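Local coordinates for protein tannase (Lactobacillus plantarum, PDB 3WA7) that hydrolyses the galloyl ester bonds of tannins, probably through the serine-histidine-aspartate chemistry of the alpha/beta-hydrolase family, at residues Q128-I133 / A388-A393; P346-L351 / S355-L360; A368-F371 / A375-R378. All coordinates share one frame; numbering follows the deposited sequence. Where two conformers were deposited one is given.

How the contacts relate
Following the chain from the N terminus, contact 1 opens first, at 128-133, and closes only at 388-393, so it spans 254 residues that hold two strands of the main sheet, 157-160 and 199-203, and the long excursion before strand 410-414. Contacts 2 and 3 both lie within that span and follow one another: 346-351 folds back on 355-360, then 368-371 on 375-378, each across three intervening residues. Their centres are about 8 Å apart, and Asp349 joins them through His370 and the backbone of Phe371. Contact 1 meets contact 2 where Gln128 and Ala129 bond to Asn359 and Leu360, and contact 3 where Ile391 packs on Phe371.

Contact 1 of 3, residues Q128-I133 / A388-A393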
loop_
_atom_site.group_PDB
_atom_site.type_symbol
_atom_site.label_atom_id
_atom_site.label_comp_id
_atom_site.label_asym_id
_atom_site.label_seq_id
_atom_site.Cartn_x
_atom_site.Cartn_y
_atom_site.Cartn_z
ATOM N N GLN A 128 -12.849 -5.138 -10.149
ATOM C CA GLN A 128 -11.544 -5.677 -10.488
ATOM C C GLN A 128 -10.686 -4.565 -11.092
ATOM O O GLN A 128 -11.186 -3.472 -11.362
ATOM C CB GLN A 128 -11.722 -6.885 -11.420
ATOM C CG GLN A 128 -12.331 -8.078 -10.655
ATOM C CD GLN A 128 -12.860 -9.191 -11.542
ATOM O OE1 GLN A 128 -13.755 -8.977 -12.361
ATOM N NE2 GLN A 128 -12.317 -10.395 -11.370
ATOM N N ALA A 129 -9.396 -4.825 -11.280
ATOM C CA ALA A 129 -8.495 -3.800 -11.811
ATOM C C ALA A 129 -9.054 -3.132 -13.063
ATOM O O ALA A 129 -9.558 -3.811 -13.960
ATOM C CB ALA A 129 -7.123 -4.409 -12.104
ATOM N N PRO A 130 -8.936 -1.795 -13.164
ATOM C CA PRO A 130 -8.325 -0.854 -12.216
ATOM C C PRO A 130 -9.317 -0.114 -11.312
ATOM O O PRO A 130 -9.054 1.018 -10.897
ATOM C CB PRO A 130 -7.609 0.111 -13.144
ATOM C CG PRO A 130 -8.644 0.284 -14.234
ATOM C CD PRO A 130 -9.186 -1.127 -14.458
ATOM N N ALA A 131 -10.442 -0.749 -11.002
ATOM C CA ALA A 131 -11.475 -0.123 -10.177
ATOM C C ALA A 131 -10.964 0.554 -8.909
ATOM O O ALA A 131 -11.359 1.680 -8.606
ATOM C CB ALA A 131 -12.547 -1.150 -9.813
ATOM N N PHE A 132 -10.084 -0.120 -8.175
ATOM C CA PHE A 132 -9.575 0.445 -6.929
ATOM C C PHE A 132 -8.907 1.809 -7.084
ATOM O O PHE A 132 -9.168 2.726 -6.293
ATOM C CB PHE A 132 -8.627 -0.554 -6.234
ATOM C CG PHE A 132 -7.261 -0.659 -6.859
ATOM C CD1 PHE A 132 -6.164 -0.031 -6.273
ATOM C CD2 PHE A 132 -7.062 -1.409 -8.015
ATOM C CE1 PHE A 132 -4.887 -0.148 -6.822
ATOM C CE2 PHE A 132 -5.790 -1.535 -8.578
ATOM C CZ PHE A 132 -4.699 -0.905 -7.981
ATOM N N ILE A 133 -8.065 1.958 -8.102
ATOM C CA ILE A 133 -7.372 3.220 -8.317
ATOM C C ILE A 133 -8.273 4.252 -8.994
ATOM O O ILE A 133 -8.106 5.452 -8.793
ATOM C CB ILE A 133 -6.062 3.008 -9.123
ATOM C CG1 ILE A 133 -5.305 4.332 -9.254
ATOM C CG2 ILE A 133 -6.369 2.411 -10.484
ATOM C CD1 ILE A 133 -4.832 4.910 -7.930
ATOM N N ALA A 388 -1.426 -6.354 -20.894
ATOM C CA ALA A 388 -0.139 -5.788 -20.490
ATOM C C ALA A 388 -0.222 -4.305 -20.126
ATOM O O ALA A 388 0.461 -3.844 -19.210
ATOM C CB ALA A 388 0.887 -5.990 -21.600
ATOM N N GLU A 389 -1.051 -3.562 -20.851
ATOM C CA GLU A 389 -1.209 -2.133 -20.607
ATOM C C GLU A 389 -1.835 -1.887 -19.236
ATOM O O GLU A 389 -1.472 -0.939 -18.541
ATOM C CB GLU A 389 -2.076 -1.517 -21.708
ATOM C CG GLU A 389 -2.082 -0.000 -21.743
ATOM C CD GLU A 389 -2.854 0.541 -22.935
ATOM O OE1 GLU A 389 -2.558 0.121 -24.074
ATOM O OE2 GLU A 389 -3.753 1.386 -22.740
ATOM N N LEU A 390 -2.777 -2.744 -18.854
ATOM C CA LEU A 390 -3.443 -2.623 -17.557
ATOM C C LEU A 390 -2.485 -2.980 -16.426
ATOM O O LEU A 390 -2.454 -2.317 -15.389
ATOM C CB LEU A 390 -4.670 -3.540 -17.505
ATOM C CG LEU A 390 -5.369 -3.661 -16.143
ATOM C CD1 LEU A 390 -5.820 -2.287 -15.656
ATOM C CD2 LEU A 390 -6.565 -4.596 -16.272
ATOM N N ILE A 391 -1.709 -4.039 -16.621
ATOM C CA ILE A 391 -0.747 -4.457 -15.609
ATOM C C ILE A 391 0.220 -3.299 -15.351
ATOM O O ILE A 391 0.504 -2.950 -14.204
ATOM C CB ILE A 391 0.038 -5.699 -16.084
ATOM C CG1 ILE A 391 -0.917 -6.887 -16.229
ATOM C CG2 ILE A 391 1.164 -6.007 -15.111
ATOM C CD1 ILE A 391 -0.284 -8.114 -16.865
ATOM N N GLN A 392 0.705 -2.697 -16.429
ATOM C CA GLN A 392 1.634 -1.575 -16.335
ATOM C C GLN A 392 0.992 -0.347 -15.684
ATOM O O GLN A 392 1.613 0.339 -14.861
ATOM C CB GLN A 392 2.135 -1.212 -17.736
ATOM C CG GLN A 392 3.078 -0.027 -17.784
ATOM C CD GLN A 392 3.487 0.323 -19.201
ATOM O OE1 GLN A 392 4.121 -0.474 -19.893
ATOM N NE2 GLN A 392 3.120 1.519 -19.642
ATOM N N ALA A 393 -0.259 -0.084 -16.050
ATOM C CA ALA A 393 -0.996 1.060 -15.532
ATOM C C ALA A 393 -1.186 1.057 -14.016
ATOM O O ALA A 393 -1.242 2.124 -13.398
ATOM C CB ALA A 393 -2.359 1.151 -16.221
#
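Leu390 reaches from helix 388-393 to Ala129 and Pro130 with both its methyl groups. Leu390 CD1 lies against the proline ring, 3.8 Å from Pro130 CD and 3.9 Å from Pro130 CB, while Leu390 CD2 faces Ala129, 3.9 Å from Ala129 O. The leucine and proline side chains cross at about a right angle, and Leu390 CD1 touches three ring carbons. Leu390 extends off the helix because its CG points opposite the amide nitrogen (chi1 172°), which carries its branched end across to the loop. No hydrogen bond links the two segments. Leucine suits this place by offering two apolar branches, and alanine by letting CD2 come near the backbone.

Behind these residues, the cis peptide bond before Pro130 turns the chain into helix 131-145, where the proline takes the N-cap position. Gln128 bonds Asn359 and Arg125, and Ala129 shares a backbone bond with Leu360. Leu390 N is held by Asp387, and the leucine side chain also touches Tyr180. The contact thus joins the start of helix 131-145 to helix 388-393, with helix 356-360 bonded to the loop ahead of it and helix 164-174 packed against Phe132 and Ile133.

Contact 2 of 3, residues P346-L351 / S355-L360; sequences PAFDQL and SPENNL
Phe348 sets the edge of its ring against the carboxylate of Glu357, with Phe348 CD2 3.7 Å from Glu357 CD and the ring and carboxylate planes 65° apart. Just before it in the chain, Ala347 O is bridged to Glu357 OE1 by a water that donates to both. Glu357 OE2 bonds a glycerol, probably from the crystallisation liquor, and the Glu357 side chain lies near, without touching, the probable nucleophile elbow and catalytic triad of this alpha/beta-hydrolase. At the backbone of Phe348, Ser355 OG donates to Phe348 O in a short bond of 2.5 Å, nearly in line with the C=O bond. Serine suits this N-cap because one small hydroxyl can donate there and also accept from Asn358 N. Asn358 OD1 returns the bond, taking Ser355 N on a lone pair in its carbonyl plane at 3.1 Å: the reciprocal capping box at the start of helix 356-360.

Asp349, the centre of an inverse gamma turn, swings its carboxylate away from its own amide nitrogen (chi1 -165°) and so back toward the helix, where Asn358 ND2 meets Asp349 OD1 at 2.9 Å from above the carboxylate plane. That carboxylate also holds His370, Thr372 and the backbone N of Phe371, while Asn358 ND2 has a second acceptor in Lys369 O. An alanine in place of Asn358 would probably leave Ser355 N without its capping acceptor and cost Asp349 one of its donors. Gln350 N gives a weak bond to the side-chain oxygen Asn358 OD1, at 3.2 Å.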
loop_
_atom_site.group_PDB
_atom_site.type_symbol
_atom_site.label_atom_id
_atom_site.label_comp_id
_atom_site.label_asym_id
_atom_site.label_seq_id
_atom_site.Cartn_x
_atom_site.Cartn_y
_atom_site.Cartn_z
ATOM N N PRO A 346 3.874 -20.181 -7.434
ATOM C CA PRO A 346 4.272 -18.774 -7.323
ATOM C C PRO A 346 3.495 -18.155 -6.164
ATOM O O PRO A 346 2.371 -18.571 -5.881
ATOM C CB PRO A 346 3.856 -18.184 -8.672
ATOM C CG PRO A 346 3.881 -19.370 -9.600
ATOM C CD PRO A 346 3.260 -20.439 -8.749
ATOM N N ALA A 347 4.084 -17.166 -5.500
ATOM C CA ALA A 347 3.428 -16.527 -4.362
ATOM C C ALA A 347 2.270 -15.604 -4.734
ATOM O O ALA A 347 1.354 -15.402 -3.931
ATOM C CB ALA A 347 4.461 -15.748 -3.535
ATOM N N PHE A 348 2.304 -15.048 -5.942
ATOM C CA PHE A 348 1.260 -14.128 -6.378
ATOM C C PHE A 348 0.453 -14.628 -7.571
ATOM O O PHE A 348 -0.776 -14.664 -7.518
ATOM C CB PHE A 348 1.872 -12.756 -6.688
ATOM C CG PHE A 348 2.531 -12.114 -5.494
ATOM C CD1 PHE A 348 3.788 -12.533 -5.067
ATOM C CD2 PHE A 348 1.862 -11.142 -4.754
ATOM C CE1 PHE A 348 4.371 -11.998 -3.915
ATOM C CE2 PHE A 348 2.433 -10.601 -3.600
ATOM C CZ PHE A 348 3.690 -11.031 -3.180
ATOM N N ASP A 349 1.127 -15.011 -8.648
ATOM C CA ASP A 349 0.401 -15.509 -9.805
ATOM C C ASP A 349 0.300 -17.030 -9.714
ATOM O O ASP A 349 1.091 -17.755 -10.320
ATOM C CB ASP A 349 1.096 -15.100 -11.105
ATOM C CG ASP A 349 0.196 -15.267 -12.318
ATOM O OD1 ASP A 349 -0.841 -15.949 -12.194
ATOM O OD2 ASP A 349 0.522 -14.720 -13.390
ATOM N N GLN A 350 -0.671 -17.506 -8.938
ATOM C CA GLN A 350 -0.864 -18.943 -8.767
ATOM C C GLN A 350 -1.247 -19.613 -10.081
ATOM O O GLN A 350 -2.012 -19.060 -10.871
ATOM C CB GLN A 350 -1.924 -19.205 -7.698
ATOM C CG GLN A 350 -1.378 -19.250 -6.285
ATOM C CD GLN A 350 -0.722 -20.580 -5.975
ATOM O OE1 GLN A 350 -1.379 -21.621 -5.978
ATOM N NE2 GLN A 350 0.580 -20.555 -5.710
ATOM N N LEU A 351 -0.707 -20.807 -10.312
ATOM C CA LEU A 351 -0.981 -21.520 -11.549
ATOM C C LEU A 351 -2.451 -21.881 -11.712
ATOM O O LEU A 351 -2.933 -22.034 -12.837
ATOM C CB LEU A 351 -0.124 -22.786 -11.635
ATOM C CG LEU A 351 1.387 -22.568 -11.510
ATOM C CD1 LEU A 351 2.108 -23.884 -11.788
ATOM C CD2 LEU A 351 1.849 -21.493 -12.484
ATOM N N SER A 355 -5.114 -16.968 -6.197
ATOM C CA SER A 355 -4.635 -15.905 -5.312
ATOM C C SER A 355 -5.487 -14.644 -5.389
ATOM O O SER A 355 -6.307 -14.491 -6.293
ATOM C CB SER A 355 -3.189 -15.534 -5.647
ATOM O OG SER A 355 -3.159 -14.512 -6.629
ATOM N N PRO A 356 -5.313 -13.725 -4.423
ATOM C CA PRO A 356 -6.090 -12.482 -4.436
ATOM C C PRO A 356 -5.740 -11.679 -5.684
ATOM O O PRO A 356 -6.604 -11.055 -6.303
ATOM C CB PRO A 356 -5.638 -11.778 -3.160
ATOM C CG PRO A 356 -5.336 -12.922 -2.241
ATOM C CD PRO A 356 -4.584 -13.873 -3.150
ATOM N N GLU A 357 -4.462 -11.699 -6.053
ATOM C CA GLU A 357 -4.017 -10.971 -7.231
ATOM C C GLU A 357 -4.606 -11.558 -8.517
ATOM O O GLU A 357 -4.891 -10.821 -9.460
ATOM C CB GLU A 357 -2.484 -10.955 -7.306
ATOM C CG GLU A 357 -1.796 -10.137 -6.207
ATOM C CD GLU A 357 -1.789 -10.832 -4.856
ATOM O OE1 GLU A 357 -1.793 -12.078 -4.822
ATOM O OE2 GLU A 357 -1.757 -10.130 -3.822
ATOM N N ASN A 358 -4.786 -12.877 -8.566
ATOM C CA ASN A 358 -5.371 -13.500 -9.758
ATOM C C ASN A 358 -6.787 -12.944 -9.952
ATOM O O ASN A 358 -7.197 -12.615 -11.069
ATOM C CB ASN A 358 -5.444 -15.027 -9.603
ATOM C CG ASN A 358 -4.088 -15.707 -9.760
ATOM O OD1 ASN A 358 -3.652 -16.455 -8.885
ATOM N ND2 ASN A 358 -3.424 -15.455 -10.881
ATOM N N ASN A 359 -7.522 -12.843 -8.846
ATOM C CA ASN A 359 -8.896 -12.342 -8.837
ATOM C C ASN A 359 -8.919 -10.849 -9.176
ATOM O O ASN A 359 -9.834 -10.373 -9.845
ATOM C CB ASN A 359 -9.506 -12.592 -7.453
ATOM C CG ASN A 359 -10.996 -12.309 -7.390
ATOM O OD1 ASN A 359 -11.523 -12.019 -6.316
ATOM N ND2 ASN A 359 -11.686 -12.418 -8.525
ATOM N N LEU A 360 -7.914 -10.114 -8.705
ATOM C CA LEU A 360 -7.812 -8.684 -8.996
ATOM C C LEU A 360 -7.733 -8.468 -10.505
ATOM O O LEU A 360 -8.345 -7.544 -11.045
ATOM C CB LEU A 360 -6.550 -8.089 -8.351
ATOM C CG LEU A 360 -6.124 -6.710 -8.871
ATOM C CD1 LEU A 360 -7.150 -5.657 -8.446
ATOM C CD2 LEU A 360 -4.733 -6.363 -8.330
HETATM O O HOH W 1 -0.295 -13.389 -2.881
#

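Contact 3 of 3, residues A368-F371 / A375-R378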
loop_
_atom_site.group_PDB
_atom_site.type_symbol
_atom_site.label_atom_id
_atom_site.label_comp_id
_atom_site.label_asym_id
_atom_site.label_seq_id
_atom_site.Cartn_x
_atom_site.Cartn_y
_atom_site.Cartn_z
ATOM N N ALA A 368 -10.832 -14.634 -12.831
ATOM C CA ALA A 368 -9.427 -14.405 -12.518
ATOM C C ALA A 368 -8.560 -14.608 -13.748
ATOM O O ALA A 368 -8.972 -15.261 -14.703
ATOM C CB ALA A 368 -8.983 -15.348 -11.405
ATOM N N LYS A 369 -7.359 -14.037 -13.720
ATOM C CA LYS A 369 -6.420 -14.163 -14.831
ATOM C C LYS A 369 -4.988 -14.228 -14.324
ATOM O O LYS A 369 -4.706 -13.911 -13.167
ATOM C CB LYS A 369 -6.513 -12.955 -15.773
ATOM C CG LYS A 369 -7.798 -12.803 -16.570
ATOM C CD LYS A 369 -7.643 -11.663 -17.573
ATOM C CE LYS A 369 -8.923 -11.400 -18.358
ATOM N NZ LYS A 369 -8.744 -10.282 -19.338
ATOM N N HIS A 370 -4.085 -14.655 -15.198
ATOM C CA HIS A 370 -2.671 -14.675 -14.856
ATOM C C HIS A 370 -2.184 -13.286 -15.248
ATOM O O HIS A 370 -2.867 -12.572 -15.990
ATOM C CB HIS A 370 -1.929 -15.742 -15.662
ATOM C CG HIS A 370 -2.265 -17.141 -15.258
ATOM N ND1 HIS A 370 -2.052 -17.617 -13.982
ATOM C CD2 HIS A 370 -2.808 -18.167 -15.957
ATOM C CE1 HIS A 370 -2.450 -18.876 -13.912
ATOM N NE2 HIS A 370 -2.912 -19.233 -15.097
ATOM N N PHE A 371 -1.021 -12.888 -14.741
ATOM C CA PHE A 371 -0.470 -11.578 -15.061
ATOM C C PHE A 371 1.036 -11.648 -15.285
ATOM O O PHE A 371 1.740 -10.637 -15.223
ATOM C CB PHE A 371 -0.822 -10.563 -13.964
ATOM C CG PHE A 371 -0.626 -11.075 -12.561
ATOM C CD1 PHE A 371 0.542 -10.792 -11.856
ATOM C CD2 PHE A 371 -1.622 -11.824 -11.936
ATOM C CE1 PHE A 371 0.711 -11.246 -10.546
ATOM C CE2 PHE A 371 -1.463 -12.282 -10.631
ATOM C CZ PHE A 371 -0.293 -11.991 -9.933
ATOM N N ALA A 375 3.302 -17.978 -15.387
ATOM C CA ALA A 375 2.101 -18.639 -14.886
ATOM C C ALA A 375 1.077 -18.937 -15.977
ATOM O O ALA A 375 0.313 -19.893 -15.866
ATOM C CB ALA A 375 1.464 -17.804 -13.778
ATOM N N GLN A 376 1.056 -18.122 -17.027
ATOM C CA GLN A 376 0.127 -18.347 -18.127
ATOM C C GLN A 376 0.581 -19.609 -18.844
ATOM O O GLN A 376 -0.213 -20.504 -19.136
ATOM C CB GLN A 376 0.150 -17.164 -19.097
ATOM C CG GLN A 376 -0.751 -17.318 -20.328
ATOM C CD GLN A 376 -2.208 -17.578 -19.973
ATOM O OE1 GLN A 376 -2.705 -17.103 -18.953
ATOM N NE2 GLN A 376 -2.903 -18.322 -20.830
ATOM N N THR A 377 1.880 -19.675 -19.110
ATOM C CA THR A 377 2.465 -20.814 -19.798
ATOM C C THR A 377 2.277 -22.111 -19.020
ATOM O O THR A 377 1.974 -23.153 -19.603
ATOM C CB THR A 377 3.971 -20.590 -20.042
ATOM O OG1 THR A 377 4.149 -19.445 -20.885
ATOM C CG2 THR A 377 4.598 -21.810 -20.708
ATOM N N ARG A 378 2.441 -22.042 -17.703
ATOM C CA ARG A 378 2.316 -23.220 -16.850
ATOM C C ARG A 378 0.992 -23.321 -16.107
ATOM O O ARG A 378 0.888 -24.039 -15.112
ATOM C CB ARG A 378 3.466 -23.241 -15.844
ATOM C CG ARG A 378 4.825 -23.307 -16.508
ATOM C CD ARG A 378 5.950 -23.113 -15.515
ATOM N NE ARG A 378 7.253 -23.246 -16.160
ATOM C CZ ARG A 378 7.675 -22.486 -17.166
ATOM N NH1 ARG A 378 6.898 -21.526 -17.652
ATOM N NH2 ARG A 378 8.876 -22.687 -17.691
#
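His370 lays one face of its imidazole against the backbone of Ala375 and Gln376. At the base of the side chain, His370 CB is 3.6 Å from Gln376 OE1. CG stands anti to the carbonyl carbon (chi1 -71°), which turns the ring toward helix 373-377. On one branch, His370 ND1 comes 3.5 Å from Ala375 CB, a methyl small enough to let the ring settle close to the helix. On the other, His370 CD2 has Gln376 OE1 at 3.2 Å; the oxygen sits at the ring edge and in its plane, although ring and amide planes are 69° apart. Gln376 brings it there by bending at chi2 (57°), while its NE2 bonds Ala383 O, which helps to set the rotation of the amide.

Farther out, His370 CE1 is 3.5 Å from Ala375 O. His370 NE2, at the far side of the ring, is 3.4 Å from Ala375 O, but the angle is poor for a hydrogen bond because this carbonyl lies over the middle of the ring face. Gln376 N lies above that face too, offset toward the rim. The ring's polar atoms have partners beyond the helix: ND1 bonds Asp349 and NE2 bonds Ser379. Histidine suits the site because its flat ring can pack on a peptide group while its two nitrogens join separate loops.

Helix 356-360 borders His370 through Asn358, and backbone bonds to Gln384 and Ala386 tie the histidine to the chain between helices 373-377 and 388-393.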